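Methyltransferase WBDD (Escherichia coli, PDB 4AZS) acts as a bifunctional kinase and methyltransferase that regulates the chain length of the O9a O antigen, with S-adenosylmethionine and adenosine monophosphate bound in this crystal. Local coordinates at residues 195-205 against 218-229. Residues are numbered along the deposited sequence; the frame is centred on the assembly and turned at random.
Sequences IEQCAFYRLIG and MYLVSNHRVLIN. With SO4 (sulfate ion), chain I; SO4 (sulfate ion), chain E.
F200 and S222 form the first hydrogen-bonded pair of an antiparallel beta hairpin, strands 200-207 and 216-222, which closes one edge of the seven-stranded mixed sheet of the methyltransferase part; the strand order 3-2-1-4-5-7-6 is that of a class I, Rossmann-like methyltransferase. Backbone bonds run in both directions between F200 and S222 and between R202 and L220. Further along, I204 and G205 both face M218, a classic beta bulge: I204 N gives M218 O a 2.8 Å bond, while the one from G205 N is weak.

On the face carrying Y201, L203, Y219 and V221, the Y219 ring is sandwiched between two methyl groups. I195 CD1 sits over one face, 4.0 Å from the ring centroid, and L203 CD1 over the opposite one at 4.1 Å, each a CH-pi contact. Y201 lies alongside Y219 and points the same way. A sulfate, probably from the crystallisation liquor, accepts a bond from L203 N close by.

The other face brings F200 against strand 225-228. Its ring, swung out by a chi1 of -178° that places CG opposite the backbone N, packs one face against that strand's backbone: V226 CA lies over its centre, L227 N nearer the rim, and CZ touches I228 CG1. R202 bends at chi3 (69°) to bring NH1 to L227 O at 2.7 Å, the acceptor lying in the guanidinium plane, so the side chain ties the hairpin to the next strand.

Where the chain leaves strand 216-222, S222 OG accepts from the backbone N of both H224 and R225, an ST turn and ST motif, and is also bonded to Q168 O. N223 turns its amide back across the hairpin: ND2 goes to D165, and OD1 takes A199 N at 2.8 Å, with an N-H...O angle of 161°.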
loop_
_atom_site.group_PDB
_atom_site.type_symbol
_atom_site.label_atom_id
_atom_site.label_comp_id
_atom_site.label_asym_id
_atom_site.label_seq_id
_atom_site.Cartn_x
_atom_site.Cartn_y
_atom_site.Cartn_z
ATOM N N ILE A 195 -36.003 -1.153 -13.319
ATOM C CA ILE A 195 -37.288 -0.541 -13.686
ATOM C C ILE A 195 -38.407 -0.609 -12.666
ATOM O O ILE A 195 -39.413 0.006 -12.862
ATOM C CB ILE A 195 -37.845 -1.101 -15.025
ATOM C CG1 ILE A 195 -37.938 -2.602 -15.006
ATOM C CG2 ILE A 195 -36.992 -0.632 -16.204
ATOM C CD1 ILE A 195 -38.695 -3.167 -16.176
ATOM N N GLU A 196 -38.243 -1.400 -11.613
ATOM C CA GLU A 196 -39.314 -1.697 -10.692
ATOM C C GLU A 196 -39.684 -0.446 -9.856
ATOM O O GLU A 196 -40.758 -0.381 -9.331
ATOM C CB GLU A 196 -38.923 -2.864 -9.786
ATOM C CG GLU A 196 -37.940 -2.484 -8.699
ATOM C CD GLU A 196 -37.280 -3.701 -8.055
ATOM O OE1 GLU A 196 -37.673 -4.843 -8.396
ATOM O OE2 GLU A 196 -36.354 -3.517 -7.220
ATOM N N GLN A 197 -38.805 0.550 -9.798
ATOM C CA GLN A 197 -39.173 1.865 -9.256
ATOM C C GLN A 197 -40.169 2.603 -10.145
ATOM O O GLN A 197 -40.836 3.514 -9.656
ATOM C CB GLN A 197 -37.949 2.773 -9.024
ATOM C CG GLN A 197 -37.336 3.403 -10.279
ATOM C CD GLN A 197 -36.634 2.388 -11.185
ATOM O OE1 GLN A 197 -36.595 1.189 -10.852
ATOM N NE2 GLN A 197 -36.072 2.848 -12.322
ATOM N N CYS A 198 -40.286 2.231 -11.424
ATOM C CA CYS A 198 -41.304 2.835 -12.292
ATOM C C CYS A 198 -42.669 2.243 -11.985
ATOM O O CYS A 198 -42.775 1.156 -11.433
ATOM C CB CYS A 198 -40.935 2.638 -13.732
ATOM S SG CYS A 198 -39.392 3.509 -14.181
ATOM N N ALA A 199 -43.724 2.969 -12.309
ATOM C CA ALA A 199 -45.048 2.624 -11.825
ATOM C C ALA A 199 -45.607 1.392 -12.466
ATOM O O ALA A 199 -46.078 0.491 -11.785
ATOM C CB ALA A 199 -46.010 3.800 -12.069
ATOM N N PHE A 200 -45.644 1.406 -13.776
ATOM C CA PHE A 200 -46.186 0.312 -14.573
ATOM C C PHE A 200 -45.105 -0.355 -15.432
ATOM O O PHE A 200 -44.386 0.339 -16.161
ATOM C CB PHE A 200 -47.277 0.854 -15.523
ATOM C CG PHE A 200 -47.937 -0.220 -16.363
ATOM C CD1 PHE A 200 -49.007 -0.942 -15.875
ATOM C CD2 PHE A 200 -47.501 -0.488 -17.638
ATOM C CE1 PHE A 200 -49.612 -1.923 -16.641
ATOM C CE2 PHE A 200 -48.119 -1.454 -18.430
ATOM C CZ PHE A 200 -49.158 -2.183 -17.922
ATOM N N TYR A 201 -44.965 -1.667 -15.342
ATOM C CA TYR A 201 -44.133 -2.415 -16.294
ATOM C C TYR A 201 -44.673 -3.810 -16.584
ATOM O O TYR A 201 -45.228 -4.483 -15.688
ATOM C CB TYR A 201 -42.634 -2.482 -15.849
ATOM C CG TYR A 201 -42.355 -3.455 -14.721
ATOM C CD1 TYR A 201 -42.086 -4.762 -14.989
ATOM C CD2 TYR A 201 -42.395 -3.065 -13.395
ATOM C CE1 TYR A 201 -41.859 -5.665 -13.991
ATOM C CE2 TYR A 201 -42.156 -3.984 -12.348
ATOM C CZ TYR A 201 -41.893 -5.280 -12.678
ATOM O OH TYR A 201 -41.636 -6.256 -11.745
ATOM N N ARG A 202 -44.378 -4.303 -17.797
ATOM C CA ARG A 202 -44.890 -5.596 -18.293
ATOM C C ARG A 202 -43.806 -6.124 -19.217
ATOM O O ARG A 202 -43.406 -5.401 -20.142
ATOM C CB ARG A 202 -46.089 -5.326 -19.265
ATOM C CG ARG A 202 -47.521 -5.541 -18.860
ATOM C CD ARG A 202 -48.485 -5.017 -19.947
ATOM N NE ARG A 202 -48.393 -5.852 -21.092
ATOM C CZ ARG A 202 -48.694 -5.553 -22.345
ATOM N NH1 ARG A 202 -49.152 -4.383 -22.764
ATOM N NH2 ARG A 202 -48.511 -6.500 -23.208
ATOM N N LEU A 203 -43.461 -7.401 -19.117
ATOM C CA LEU A 203 -42.673 -8.083 -20.153
ATOM C C LEU A 203 -43.470 -8.238 -21.459
ATOM O O LEU A 203 -44.554 -8.760 -21.428
ATOM C CB LEU A 203 -42.242 -9.458 -19.654
ATOM C CG LEU A 203 -41.380 -10.311 -20.560
ATOM C CD1 LEU A 203 -40.013 -9.695 -20.598
ATOM C CD2 LEU A 203 -41.289 -11.778 -20.075
ATOM N N ILE A 204 -42.961 -7.731 -22.589
ATOM C CA ILE A 204 -43.696 -7.900 -23.854
ATOM C C ILE A 204 -43.022 -8.853 -24.845
ATOM O O ILE A 204 -43.640 -9.248 -25.793
ATOM C CB ILE A 204 -44.060 -6.591 -24.550
ATOM C CG1 ILE A 204 -42.822 -5.734 -24.778
ATOM C CG2 ILE A 204 -45.076 -5.827 -23.725
ATOM C CD1 ILE A 204 -43.102 -4.614 -25.768
ATOM N N GLY A 205 -41.784 -9.243 -24.616
ATOM C CA GLY A 205 -41.163 -10.258 -25.450
ATOM C C GLY A 205 -39.750 -10.573 -25.017
ATOM O O GLY A 205 -39.228 -9.995 -24.058
ATOM N N MET A 218 -37.699 -7.686 -23.319
ATOM C CA MET A 218 -38.181 -6.372 -23.678
ATOM C C MET A 218 -39.347 -6.039 -22.742
ATOM O O MET A 218 -40.289 -6.823 -22.632
ATOM C CB MET A 218 -38.680 -6.402 -25.119
ATOM C CG MET A 218 -39.179 -5.075 -25.604
ATOM S SD MET A 218 -39.626 -4.954 -27.354
ATOM C CE MET A 218 -38.008 -4.989 -28.074
ATOM N N TYR A 219 -39.266 -4.886 -22.100
ATOM C CA TYR A 219 -40.276 -4.366 -21.200
ATOM C C TYR A 219 -40.930 -3.112 -21.739
ATOM O O TYR A 219 -40.305 -2.302 -22.387
ATOM C CB TYR A 219 -39.626 -4.027 -19.864
ATOM C CG TYR A 219 -39.204 -5.274 -19.083
ATOM C CD1 TYR A 219 -40.142 -6.011 -18.333
ATOM C CD2 TYR A 219 -37.907 -5.779 -19.190
ATOM C CE1 TYR A 219 -39.753 -7.172 -17.674
ATOM C CE2 TYR A 219 -37.526 -6.937 -18.523
ATOM C CZ TYR A 219 -38.439 -7.590 -17.771
ATOM O OH TYR A 219 -38.043 -8.721 -17.170
ATOM N N LEU A 220 -42.203 -2.982 -21.459
ATOM C CA LEU A 220 -42.973 -1.800 -21.708
ATOM C C LEU A 220 -43.205 -1.148 -20.348
ATOM O O LEU A 220 -43.709 -1.782 -19.415
ATOM C CB LEU A 220 -44.308 -2.206 -22.297
ATOM C CG LEU A 220 -45.263 -1.089 -22.649
ATOM C CD1 LEU A 220 -44.715 -0.122 -23.673
ATOM C CD2 LEU A 220 -46.541 -1.715 -23.166
ATOM N N VAL A 221 -42.819 0.099 -20.213
ATOM C CA VAL A 221 -42.779 0.752 -18.880
ATOM C C VAL A 221 -43.525 2.084 -18.983
ATOM O O VAL A 221 -43.453 2.758 -20.022
ATOM C CB VAL A 221 -41.332 1.016 -18.492
ATOM C CG1 VAL A 221 -41.205 1.786 -17.217
ATOM C CG2 VAL A 221 -40.535 -0.263 -18.443
ATOM N N SER A 222 -44.246 2.484 -17.950
ATOM C CA SER A 222 -44.847 3.824 -17.946
ATOM C C SER A 222 -45.014 4.368 -16.573
ATOM O O SER A 222 -45.298 3.619 -15.592
ATOM C CB SER A 222 -46.220 3.844 -18.631
ATOM O OG SER A 222 -46.723 5.183 -18.691
ATOM N N ASN A 223 -44.833 5.684 -16.473
ATOM C CA ASN A 223 -45.120 6.353 -15.214
ATOM C C ASN A 223 -46.444 7.119 -15.266
ATOM O O ASN A 223 -46.775 7.811 -14.322
ATOM C CB ASN A 223 -43.982 7.265 -14.770
ATOM C CG ASN A 223 -42.974 6.580 -13.873
ATOM O OD1 ASN A 223 -43.113 5.418 -13.494
ATOM N ND2 ASN A 223 -41.905 7.290 -13.579
ATOM N N HIS A 224 -47.198 6.971 -16.347
ATOM C CA HIS A 224 -48.388 7.785 -16.563
ATOM C C HIS A 224 -49.593 7.044 -17.054
ATOM O O HIS A 224 -50.696 7.574 -16.972
ATOM C CB HIS A 224 -48.055 8.891 -17.564
ATOM C CG HIS A 224 -47.059 9.861 -17.051
ATOM N ND1 HIS A 224 -47.346 10.730 -16.052
ATOM C CD2 HIS A 224 -45.727 10.068 -17.390
ATOM C CE1 HIS A 224 -46.254 11.455 -15.773
ATOM N NE2 HIS A 224 -45.257 11.041 -16.591
ATOM N N ARG A 225 -49.396 5.852 -17.621
ATOM C CA ARG A 225 -50.465 5.098 -18.239
ATOM C C ARG A 225 -50.423 3.627 -17.901
ATOM O O ARG A 225 -49.348 3.019 -17.728
ATOM C CB ARG A 225 -50.400 5.244 -19.779
ATOM C CG ARG A 225 -50.555 6.686 -20.283
ATOM C CD ARG A 225 -50.563 6.823 -21.816
ATOM N NE ARG A 225 -51.799 6.344 -22.384
ATOM C CZ ARG A 225 -52.897 7.073 -22.569
ATOM N NH1 ARG A 225 -52.912 8.336 -22.248
ATOM N NH2 ARG A 225 -53.995 6.509 -23.069
ATOM N N VAL A 226 -51.608 3.043 -17.802
ATOM C CA VAL A 226 -51.732 1.621 -17.921
ATOM C C VAL A 226 -51.728 1.289 -19.415
ATOM O O VAL A 226 -52.523 1.806 -20.170
ATOM C CB VAL A 226 -53.031 1.116 -17.247
ATOM C CG1 VAL A 226 -53.240 -0.365 -17.517
ATOM C CG2 VAL A 226 -52.937 1.364 -15.758
ATOM N N LEU A 227 -50.840 0.399 -19.811
ATOM C CA LEU A 227 -50.622 0.067 -21.173
ATOM C C LEU A 227 -50.785 -1.439 -21.337
ATOM O O LEU A 227 -49.842 -2.184 -21.286
ATOM C CB LEU A 227 -49.210 0.466 -21.551
ATOM C CG LEU A 227 -48.851 1.943 -21.486
ATOM C CD1 LEU A 227 -47.378 2.149 -21.708
ATOM C CD2 LEU A 227 -49.653 2.718 -22.475
ATOM N N ILE A 228 -52.011 -1.854 -21.565
ATOM C CA ILE A 228 -52.388 -3.243 -21.690
ATOM C C ILE A 228 -53.129 -3.266 -23.019
ATOM O O ILE A 228 -53.846 -2.322 -23.334
ATOM C CB ILE A 228 -53.312 -3.594 -20.501
ATOM C CG1 ILE A 228 -52.516 -3.712 -19.211
ATOM C CG2 ILE A 228 -54.079 -4.895 -20.729
ATOM C CD1 ILE A 228 -53.414 -3.729 -17.990
ATOM N N ASN A 229 -52.964 -4.309 -23.816
ATOM C CA ASN A 229 -53.280 -4.180 -25.257
ATOM C C ASN A 229 -54.739 -3.772 -25.481
ATOM O O ASN A 229 -55.067 -3.043 -26.420
ATOM C CB ASN A 229 -52.876 -5.439 -26.060
ATOM C CG ASN A 229 -51.361 -5.486 -26.380
ATOM O OD1 ASN A 229 -50.592 -4.590 -26.030
ATOM N ND2 ASN A 229 -50.940 -6.544 -27.034
HETATM S S SO4 I . -42.854 -9.178 -15.844
HETATM O O1 SO4 I . -42.995 -9.260 -14.375
HETATM O O2 SO4 I . -42.152 -10.450 -16.148
HETATM O O3 SO4 I . -41.990 -8.027 -16.161
HETATM O O4 SO4 I . -44.253 -8.927 -16.517
HETATM S S SO4 E . -56.087 9.738 -23.066
HETATM O O1 SO4 E . -54.843 10.178 -22.378
HETATM O O2 SO4 E . -56.140 8.256 -23.275
HETATM O O3 SO4 E . -56.124 10.388 -24.414
HETATM O O4 SO4 E . -57.213 10.159 -22.178
HETATM O O HOH W 1 -40.368 6.173 -11.172
#